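Local coordinates for uncharacterized protein (PDB 3WZ2), which is an archaeal homolog of proteasome-assembly chaperones and probably assists or activates the proteasome, at residues L12-V17 with E100-Y104. Coordinates in Å, arbitrary orientation, origin at the centre of the assembly. Residue numbers count along the deposited sequence, not the author numbering.
Sequences LVLPEV and EIVNY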
loop_
_atom_site.group_PDB
_atom_site.type_symbol
_atom_site.label_atom_id
_atom_site.label_comp_id
_atom_site.label_asym_id
_atom_site.label_seq_id
_atom_site.Cartn_x
_atom_site.Cartn_y
_atom_site.Cartn_z
ATOM N N LEU B 12 8.135 -22.479 -6.154
ATOM C CA LEU B 12 9.175 -22.980 -7.044
ATOM C C LEU B 12 8.639 -24.137 -7.795
ATOM O O LEU B 12 8.280 -25.133 -7.200
ATOM C CB LEU B 12 10.426 -23.437 -6.283
ATOM C CG LEU B 12 11.739 -22.719 -6.300
ATOM C CD1 LEU B 12 11.466 -21.234 -6.324
ATOM C CD2 LEU B 12 12.583 -23.129 -5.111
ATOM N N VAL B 13 8.643 -24.056 -9.114
ATOM C CA VAL B 13 8.389 -25.223 -9.922
ATOM C C VAL B 13 9.731 -25.748 -10.368
ATOM O O VAL B 13 10.348 -25.218 -11.275
ATOM C CB VAL B 13 7.471 -24.900 -11.140
ATOM C CG1 VAL B 13 7.164 -26.155 -11.965
ATOM C CG2 VAL B 13 6.169 -24.276 -10.656
ATOM N N LEU B 14 10.167 -26.810 -9.732
ATOM C CA LEU B 14 11.524 -27.268 -9.861
ATOM C C LEU B 14 11.620 -28.721 -9.385
ATOM O O LEU B 14 11.434 -28.980 -8.196
ATOM C CB LEU B 14 12.419 -26.375 -9.010
ATOM C CG LEU B 14 13.906 -26.628 -9.153
ATOM C CD1 LEU B 14 14.351 -26.449 -10.587
ATOM C CD2 LEU B 14 14.683 -25.692 -8.247
ATOM N N PRO B 15 11.936 -29.664 -10.295
ATOM C CA PRO B 15 12.121 -31.037 -9.814
ATOM C C PRO B 15 13.324 -31.159 -8.890
ATOM O O PRO B 15 14.263 -30.363 -8.969
ATOM C CB PRO B 15 12.331 -31.852 -11.092
ATOM C CG PRO B 15 12.717 -30.875 -12.130
ATOM C CD PRO B 15 12.116 -29.552 -11.749
ATOM N N GLU B 16 13.261 -32.146 -8.021
ATOM C CA GLU B 16 14.339 -32.476 -7.102
ATOM C C GLU B 16 15.558 -32.965 -7.844
ATOM O O GLU B 16 15.460 -33.770 -8.767
ATOM C CB GLU B 16 13.883 -33.525 -6.103
ATOM C CG GLU B 16 12.749 -33.007 -5.239
ATOM C CD GLU B 16 12.488 -33.833 -3.973
ATOM O OE1 GLU B 16 13.328 -34.702 -3.582
ATOM O OE2 GLU B 16 11.420 -33.602 -3.371
ATOM N N VAL B 17 16.693 -32.358 -7.547
ATOM C CA VAL B 17 17.958 -32.815 -8.054
ATOM C C VAL B 17 18.760 -33.127 -6.810
ATOM O O VAL B 17 19.167 -32.207 -6.095
ATOM C CB VAL B 17 18.642 -31.735 -8.924
ATOM C CG1 VAL B 17 20.060 -32.158 -9.331
ATOM C CG2 VAL B 17 17.806 -31.453 -10.175
ATOM N N GLU B 100 12.205 -19.811 -0.407
ATOM C CA GLU B 100 11.787 -21.040 -1.119
ATOM C C GLU B 100 12.968 -21.775 -1.730
ATOM O O GLU B 100 13.007 -22.990 -1.731
ATOM C CB GLU B 100 10.789 -20.734 -2.227
ATOM C CG GLU B 100 9.453 -20.216 -1.754
ATOM C CD GLU B 100 8.712 -21.183 -0.823
ATOM O OE1 GLU B 100 8.643 -22.402 -1.120
ATOM O OE2 GLU B 100 8.214 -20.699 0.227
ATOM N N ILE B 101 13.949 -21.029 -2.234
ATOM C CA ILE B 101 15.137 -21.661 -2.762
ATOM C C ILE B 101 15.861 -22.460 -1.654
ATOM O O ILE B 101 16.231 -23.600 -1.844
ATOM C CB ILE B 101 16.083 -20.631 -3.373
ATOM C CG1 ILE B 101 15.501 -20.124 -4.685
ATOM C CG2 ILE B 101 17.462 -21.220 -3.567
ATOM C CD1 ILE B 101 16.254 -18.942 -5.296
ATOM N N VAL B 102 16.006 -21.859 -0.479
ATOM C CA VAL B 102 16.681 -22.533 0.600
ATOM C C VAL B 102 15.905 -23.764 1.090
ATOM O O VAL B 102 16.504 -24.792 1.341
ATOM C CB VAL B 102 16.963 -21.557 1.739
ATOM C CG1 VAL B 102 17.392 -22.281 2.998
ATOM C CG2 VAL B 102 18.031 -20.576 1.292
ATOM N N ASN B 103 14.593 -23.673 1.210
ATOM C CA ASN B 103 13.785 -24.857 1.531
ATOM C C ASN B 103 14.000 -25.980 0.525
ATOM O O ASN B 103 14.126 -27.124 0.919
ATOM C CB ASN B 103 12.279 -24.547 1.588
ATOM C CG ASN B 103 11.912 -23.670 2.779
ATOM O OD1 ASN B 103 12.618 -23.675 3.796
ATOM N ND2 ASN B 103 10.793 -22.924 2.684
ATOM N N TYR B 104 14.050 -25.643 -0.771
ATOM C CA TYR B 104 14.301 -26.624 -1.776
ATOM C C TYR B 104 15.682 -27.249 -1.588
ATOM O O TYR B 104 15.829 -28.454 -1.639
ATOM C CB TYR B 104 14.177 -26.011 -3.171
ATOM C CG TYR B 104 14.653 -26.912 -4.272
ATOM C CD1 TYR B 104 13.780 -27.738 -4.942
ATOM C CD2 TYR B 104 15.976 -26.922 -4.646
ATOM C CE1 TYR B 104 14.241 -28.585 -5.950
ATOM C CE2 TYR B 104 16.444 -27.753 -5.636
ATOM C CZ TYR B 104 15.578 -28.589 -6.282
ATOM O OH TYR B 104 16.064 -29.400 -7.275
HETATM O O HOH W 1 7.812 -23.843 -3.589
#
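At the apolar centre, Leu14 lays a methyl flat on the phenol of Tyr104: its CD2 stands 3.6 Å from the centroid of the Tyr104 ring, only 12° off the normal, a CH-pi contact. Leu12 fills the space beside it, its CD2 lying 3.8 Å from Tyr104 CB and 4.2 Å from Ile101 CG1, so that it packs against successive turns of the helix. Between the two leucines, Val13 turns the other way and packs on Tyr51 of strand 47-53.

The polar groups sit at the two ends of this patch. Beyond the ring, Tyr104 OH donates a hydrogen bond to Pro15 O (2.7 Å), close to the ring plane, and accepts a weak one from Val17 N (3.0 Å, 133°). An aromatic residue on a helix can thus secure a chain segment twice over, by its ring and by its hydroxyl, which here meets backbone groups on either side of Glu16, firmly at Pro15 O and weakly at Val17 N. At the opposite end, a water accepts from Leu12 N at 2.9 Å and donates to Glu100 OE1 at 3.0 Å.

Strand 11-13 is an outermost strand of the large mixed sheet within this chain, and helix 91-107 links strands 80-85 and 112-120. Leu12 thus contributes helix-on-sheet packing, while Tyr104 ties down the loop after the strand, at the sheet margin of a PAC2-family alpha/beta fold.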